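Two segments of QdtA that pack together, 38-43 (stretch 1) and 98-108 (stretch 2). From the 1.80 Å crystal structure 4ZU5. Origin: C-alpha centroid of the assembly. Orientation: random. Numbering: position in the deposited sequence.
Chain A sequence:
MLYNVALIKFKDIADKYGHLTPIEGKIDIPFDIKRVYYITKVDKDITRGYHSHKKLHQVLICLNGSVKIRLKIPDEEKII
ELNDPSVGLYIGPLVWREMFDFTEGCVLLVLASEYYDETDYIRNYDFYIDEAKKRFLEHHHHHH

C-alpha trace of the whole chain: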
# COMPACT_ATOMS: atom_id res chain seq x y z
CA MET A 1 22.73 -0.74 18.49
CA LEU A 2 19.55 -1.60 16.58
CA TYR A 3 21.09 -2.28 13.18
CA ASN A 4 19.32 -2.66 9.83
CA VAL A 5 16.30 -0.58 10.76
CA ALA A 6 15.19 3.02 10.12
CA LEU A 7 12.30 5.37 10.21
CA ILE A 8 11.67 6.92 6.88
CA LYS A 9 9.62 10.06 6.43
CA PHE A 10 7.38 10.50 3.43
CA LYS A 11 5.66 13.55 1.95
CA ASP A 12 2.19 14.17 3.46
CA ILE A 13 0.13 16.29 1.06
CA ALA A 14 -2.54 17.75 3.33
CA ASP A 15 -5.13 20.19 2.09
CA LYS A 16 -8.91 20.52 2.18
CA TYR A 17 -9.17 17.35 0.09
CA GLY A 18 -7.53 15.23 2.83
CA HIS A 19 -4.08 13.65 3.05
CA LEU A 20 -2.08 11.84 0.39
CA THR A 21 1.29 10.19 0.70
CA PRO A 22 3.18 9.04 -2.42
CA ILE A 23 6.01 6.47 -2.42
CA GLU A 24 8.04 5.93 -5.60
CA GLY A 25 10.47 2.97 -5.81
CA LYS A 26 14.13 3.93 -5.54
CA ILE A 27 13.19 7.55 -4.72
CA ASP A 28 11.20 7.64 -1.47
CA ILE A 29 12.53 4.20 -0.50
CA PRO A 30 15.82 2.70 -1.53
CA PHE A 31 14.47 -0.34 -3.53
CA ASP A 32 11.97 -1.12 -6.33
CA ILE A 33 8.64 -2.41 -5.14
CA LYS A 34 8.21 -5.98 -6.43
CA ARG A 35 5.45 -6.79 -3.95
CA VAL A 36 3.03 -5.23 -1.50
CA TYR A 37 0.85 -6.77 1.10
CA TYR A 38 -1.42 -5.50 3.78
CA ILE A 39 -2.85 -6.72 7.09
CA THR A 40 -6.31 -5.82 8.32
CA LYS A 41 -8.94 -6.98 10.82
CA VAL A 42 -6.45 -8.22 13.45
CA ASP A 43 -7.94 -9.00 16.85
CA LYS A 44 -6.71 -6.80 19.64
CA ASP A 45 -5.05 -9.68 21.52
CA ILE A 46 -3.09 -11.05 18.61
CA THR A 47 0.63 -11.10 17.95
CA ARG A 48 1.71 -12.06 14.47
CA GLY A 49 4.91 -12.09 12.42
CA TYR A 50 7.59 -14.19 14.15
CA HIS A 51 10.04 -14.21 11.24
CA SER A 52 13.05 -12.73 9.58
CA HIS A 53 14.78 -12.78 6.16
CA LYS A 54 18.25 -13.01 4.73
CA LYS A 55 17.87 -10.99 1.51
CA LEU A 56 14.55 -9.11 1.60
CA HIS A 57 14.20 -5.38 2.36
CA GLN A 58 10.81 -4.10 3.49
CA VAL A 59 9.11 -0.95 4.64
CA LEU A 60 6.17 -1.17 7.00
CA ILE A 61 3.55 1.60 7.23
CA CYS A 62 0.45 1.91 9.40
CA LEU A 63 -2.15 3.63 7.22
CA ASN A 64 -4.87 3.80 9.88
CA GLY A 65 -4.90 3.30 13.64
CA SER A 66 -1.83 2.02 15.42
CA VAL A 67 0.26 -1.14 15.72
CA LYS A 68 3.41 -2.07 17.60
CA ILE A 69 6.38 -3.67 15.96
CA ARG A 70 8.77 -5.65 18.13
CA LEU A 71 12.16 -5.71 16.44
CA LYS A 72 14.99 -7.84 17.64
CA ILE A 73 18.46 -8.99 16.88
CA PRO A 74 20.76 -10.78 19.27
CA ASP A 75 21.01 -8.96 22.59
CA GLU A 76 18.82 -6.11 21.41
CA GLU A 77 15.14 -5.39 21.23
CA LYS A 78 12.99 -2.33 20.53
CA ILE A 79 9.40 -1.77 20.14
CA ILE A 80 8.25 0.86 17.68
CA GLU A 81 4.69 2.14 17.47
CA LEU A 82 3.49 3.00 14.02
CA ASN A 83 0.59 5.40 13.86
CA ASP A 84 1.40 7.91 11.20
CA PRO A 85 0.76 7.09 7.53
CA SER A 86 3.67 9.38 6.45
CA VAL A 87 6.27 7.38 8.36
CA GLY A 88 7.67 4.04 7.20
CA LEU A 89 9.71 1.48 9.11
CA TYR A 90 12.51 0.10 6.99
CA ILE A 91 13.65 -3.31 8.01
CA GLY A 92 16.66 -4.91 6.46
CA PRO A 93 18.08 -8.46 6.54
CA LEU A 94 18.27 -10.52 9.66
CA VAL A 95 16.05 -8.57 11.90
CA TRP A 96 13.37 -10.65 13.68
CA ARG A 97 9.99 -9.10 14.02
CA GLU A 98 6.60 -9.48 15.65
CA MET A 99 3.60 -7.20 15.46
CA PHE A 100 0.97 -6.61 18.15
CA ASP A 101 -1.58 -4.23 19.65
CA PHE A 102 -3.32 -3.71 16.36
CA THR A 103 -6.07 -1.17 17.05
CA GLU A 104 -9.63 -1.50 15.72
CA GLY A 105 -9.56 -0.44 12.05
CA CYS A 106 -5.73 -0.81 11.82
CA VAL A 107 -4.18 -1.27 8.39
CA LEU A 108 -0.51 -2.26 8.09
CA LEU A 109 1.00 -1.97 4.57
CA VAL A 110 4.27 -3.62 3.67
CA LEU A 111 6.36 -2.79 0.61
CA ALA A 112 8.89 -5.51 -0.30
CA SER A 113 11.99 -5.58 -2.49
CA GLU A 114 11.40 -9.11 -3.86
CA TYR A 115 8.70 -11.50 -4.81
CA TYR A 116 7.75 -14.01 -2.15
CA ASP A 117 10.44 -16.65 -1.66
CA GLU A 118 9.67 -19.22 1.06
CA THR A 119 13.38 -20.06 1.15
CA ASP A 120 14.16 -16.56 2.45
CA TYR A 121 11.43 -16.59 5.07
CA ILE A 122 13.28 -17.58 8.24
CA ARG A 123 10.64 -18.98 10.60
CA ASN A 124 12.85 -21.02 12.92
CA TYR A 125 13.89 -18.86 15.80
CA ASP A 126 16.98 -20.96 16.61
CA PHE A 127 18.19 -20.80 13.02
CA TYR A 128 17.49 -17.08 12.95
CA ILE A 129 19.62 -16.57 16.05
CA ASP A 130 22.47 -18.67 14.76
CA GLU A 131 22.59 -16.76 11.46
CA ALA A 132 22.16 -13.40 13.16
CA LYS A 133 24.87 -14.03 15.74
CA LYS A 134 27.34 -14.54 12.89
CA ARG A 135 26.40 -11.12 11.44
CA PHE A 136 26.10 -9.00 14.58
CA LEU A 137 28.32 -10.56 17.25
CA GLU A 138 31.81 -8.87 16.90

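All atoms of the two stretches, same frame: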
# COMPACT_ATOMS: atom_id res chain seq x y z
N TYR A 38 -0.88 -6.27 2.67
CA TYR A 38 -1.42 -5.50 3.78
C TYR A 38 -2.22 -6.38 4.73
O TYR A 38 -2.84 -7.39 4.28
CB TYR A 38 -2.30 -4.34 3.26
CG TYR A 38 -3.06 -4.64 2.00
CD1 TYR A 38 -4.35 -5.15 2.06
CD2 TYR A 38 -2.56 -4.30 0.74
CE1 TYR A 38 -5.07 -5.43 0.92
CE2 TYR A 38 -3.30 -4.55 -0.41
CZ TYR A 38 -4.56 -5.13 -0.31
OH TYR A 38 -5.37 -5.37 -1.40
N ILE A 39 -2.24 -5.97 6.01
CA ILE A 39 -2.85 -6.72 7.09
C ILE A 39 -3.96 -5.89 7.71
O ILE A 39 -3.78 -4.71 8.04
CB ILE A 39 -1.78 -7.12 8.13
CG1 ILE A 39 -0.81 -8.10 7.46
CG2 ILE A 39 -2.42 -7.78 9.34
CD1 ILE A 39 0.56 -8.13 8.09
N THR A 40 -5.14 -6.49 7.78
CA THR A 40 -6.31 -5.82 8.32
C THR A 40 -7.07 -6.81 9.24
O THR A 40 -6.80 -8.01 9.28
CB THR A 40 -7.27 -5.41 7.19
OG1 THR A 40 -7.63 -6.60 6.46
CG2 THR A 40 -6.62 -4.39 6.25
N LYS A 41 -7.96 -6.24 10.04
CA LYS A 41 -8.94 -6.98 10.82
C LYS A 41 -8.23 -7.90 11.83
O LYS A 41 -8.66 -9.02 12.06
CB LYS A 41 -9.95 -7.69 9.88
CG LYS A 41 -10.82 -6.70 9.11
CD LYS A 41 -11.88 -7.31 8.20
CE LYS A 41 -11.28 -7.85 6.89
NZ LYS A 41 -10.44 -6.87 6.11
N VAL A 42 -7.17 -7.41 12.47
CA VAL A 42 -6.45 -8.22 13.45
C VAL A 42 -7.05 -8.01 14.83
O VAL A 42 -7.22 -6.86 15.28
CB VAL A 42 -4.97 -7.85 13.57
CG1 VAL A 42 -4.30 -8.65 14.66
CG2 VAL A 42 -4.27 -8.02 12.24
N ASP A 43 -7.36 -9.11 15.51
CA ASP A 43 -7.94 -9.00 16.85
C ASP A 43 -6.96 -8.39 17.84
O ASP A 43 -5.73 -8.60 17.74
CB ASP A 43 -8.42 -10.36 17.35
CG ASP A 43 -9.72 -10.78 16.67
OD1 ASP A 43 -9.95 -12.00 16.48
OD2 ASP A 43 -10.51 -9.88 16.28
N GLU A 98 7.97 -9.14 15.24
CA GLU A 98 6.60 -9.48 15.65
C GLU A 98 5.77 -8.21 15.71
O GLU A 98 6.27 -7.10 15.92
CB GLU A 98 6.66 -10.15 17.04
CG GLU A 98 7.50 -11.41 17.05
CD GLU A 98 7.93 -11.85 18.43
OE1 GLU A 98 7.41 -11.27 19.39
OE2 GLU A 98 8.77 -12.77 18.51
N MET A 99 4.47 -8.34 15.48
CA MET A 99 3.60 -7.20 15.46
C MET A 99 2.40 -7.45 16.38
O MET A 99 1.87 -8.55 16.40
CB MET A 99 3.09 -6.97 14.04
CG MET A 99 4.16 -6.68 12.99
SD MET A 99 4.73 -8.14 12.16
CE MET A 99 3.51 -8.18 10.85
N PHE A 100 1.98 -6.43 17.10
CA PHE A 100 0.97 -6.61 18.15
C PHE A 100 0.27 -5.31 18.52
O PHE A 100 0.65 -4.23 18.05
CB PHE A 100 1.61 -7.33 19.34
CG PHE A 100 2.57 -6.47 20.12
CD1 PHE A 100 2.14 -5.76 21.23
CD2 PHE A 100 3.88 -6.34 19.72
CE1 PHE A 100 3.00 -4.95 21.96
CE2 PHE A 100 4.75 -5.53 20.43
CZ PHE A 100 4.31 -4.81 21.53
N ASP A 101 -0.78 -5.40 19.35
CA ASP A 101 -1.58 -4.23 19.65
C ASP A 101 -2.11 -3.52 18.41
O ASP A 101 -2.04 -2.30 18.31
CB ASP A 101 -0.82 -3.21 20.49
CG ASP A 101 -0.70 -3.62 21.99
OD1 ASP A 101 -1.08 -4.73 22.40
OD2 ASP A 101 -0.08 -2.83 22.71
N PHE A 102 -2.60 -4.30 17.46
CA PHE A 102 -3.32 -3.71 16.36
C PHE A 102 -4.60 -3.09 16.91
O PHE A 102 -5.39 -3.79 17.52
CB PHE A 102 -3.68 -4.82 15.37
CG PHE A 102 -2.55 -5.34 14.56
CD1 PHE A 102 -1.71 -6.33 15.05
CD2 PHE A 102 -2.39 -4.93 13.23
CE1 PHE A 102 -0.71 -6.88 14.25
CE2 PHE A 102 -1.37 -5.45 12.44
CZ PHE A 102 -0.54 -6.44 12.94
N THR A 103 -4.80 -1.79 16.71
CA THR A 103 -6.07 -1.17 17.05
C THR A 103 -7.21 -1.54 16.09
O THR A 103 -7.00 -2.16 15.04
CB THR A 103 -5.95 0.34 17.15
OG1 THR A 103 -5.72 0.93 15.86
CG2 THR A 103 -4.85 0.73 18.10
N GLU A 104 -8.43 -1.20 16.51
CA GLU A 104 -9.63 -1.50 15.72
C GLU A 104 -9.53 -0.61 14.49
O GLU A 104 -9.25 0.57 14.63
CB GLU A 104 -10.91 -1.17 16.51
CG GLU A 104 -12.22 -1.18 15.73
CD GLU A 104 -12.65 -2.58 15.32
OE1 GLU A 104 -12.15 -3.60 15.83
OE2 GLU A 104 -13.55 -2.68 14.47
N GLY A 105 -9.68 -1.20 13.31
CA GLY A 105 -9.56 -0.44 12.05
C GLY A 105 -8.11 -0.36 11.53
O GLY A 105 -7.87 0.23 10.49
N CYS A 106 -7.14 -0.95 12.23
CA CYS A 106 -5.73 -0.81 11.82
C CYS A 106 -5.49 -1.41 10.44
O CYS A 106 -6.01 -2.47 10.11
CB CYS A 106 -4.82 -1.52 12.79
SG CYS A 106 -3.04 -1.27 12.51
N VAL A 107 -4.59 -0.78 9.70
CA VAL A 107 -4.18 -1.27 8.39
C VAL A 107 -2.67 -1.13 8.34
O VAL A 107 -2.17 -0.01 8.49
CB VAL A 107 -4.68 -0.35 7.27
CG1 VAL A 107 -4.06 -0.76 5.97
CG2 VAL A 107 -6.20 -0.33 7.17
N LEU A 108 -1.98 -2.24 8.20
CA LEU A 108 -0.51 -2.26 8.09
C LEU A 108 -0.17 -2.63 6.62
O LEU A 108 -0.56 -3.72 6.17
CB LEU A 108 0.01 -3.36 8.98
CG LEU A 108 1.54 -3.51 9.06
CD1 LEU A 108 2.22 -2.17 9.29
CD2 LEU A 108 2.03 -4.56 10.05
O HOH W 1 -8.57 -3.37 10.04
O HOH W 2 -7.69 -4.85 17.11
O HOH W 3 -7.23 -4.61 13.79
O HOH W 4 -5.56 -4.87 11.96
O HOH W 5 -3.19 -7.17 18.08

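Where two strands part company, water can take over the work of the backbone, and this contact in QdtA is a clear example: only two direct hydrogen bonds join the stretches, while five ordered waters line the gap beyond them. The direct bonds belong to one antiparallel pair. I39 N donates to L108 O at 2.8 Å, and L108 N returns the bond to I39 O at 3.1 Å, the second nearly straight at 170°, the first somewhat more bent at 158°. The same carbonyls also accept weaker CA-H...O contacts, from Y38 CA to L108 O at 3.1 Å and from V107 CA to I39 O at 3.5 Å, as is common where adjacent strands bring alpha hydrogens close to carbonyl oxygens.

Past T40 the backbones diverge, and the CA-CA separation grows from 5.0 Å at T40 and V107 to 6.7 Å at K41 and G105. K41 adopts positive phi (63°), turning the chain out of its strand. Opposite it, a type II turn from T103 to C106 is closed by C106 N bonding to T103 O at 3.1 Å; G105, at phi 87° and psi 0°, occupies the position where a CB would jam against the preceding carbonyl. Water fills the resulting space. Water 1 accepts from K41 N at 2.9 Å and donates to C106 O at 2.7 Å, so it relays a bond that the backbones are too far apart to make themselves. Water 4 does likewise between V42 N and C106 O, at 3.1 Å to each. Farther along, water 5 accepts from F102 N at 3.0 Å and lies 2.9 Å from D43 O.

Apolar side chains supply the rest of the contact. I39 and L108 project to the same face of the sheet, their CB atoms 4.3 Å apart. I39 spreads over its neighbours: its CD1 lies 4.0 Å from M99 CE, and its CG2 lies 4.0 Å from F102 CE2. These are dispersion contacts between buried apolar groups, with no directional demand. The F102 ring also receives V42 over one face. V42 CG2 sits 3.8 Å from the centroid of the F102 ring, 11° off its normal, a CH-pi arrangement in which a weakly polarised methyl meets the electron-rich ring; V42 CG1 approaches F102 CD1 at 3.5 Å. On the other face of the sheet, T40 CG2 meets V107 CG2 at 4.2 Å, while T40 OG1 accepts a hydrogen bond from K41 NZ at 2.8 Å, within its own stretch.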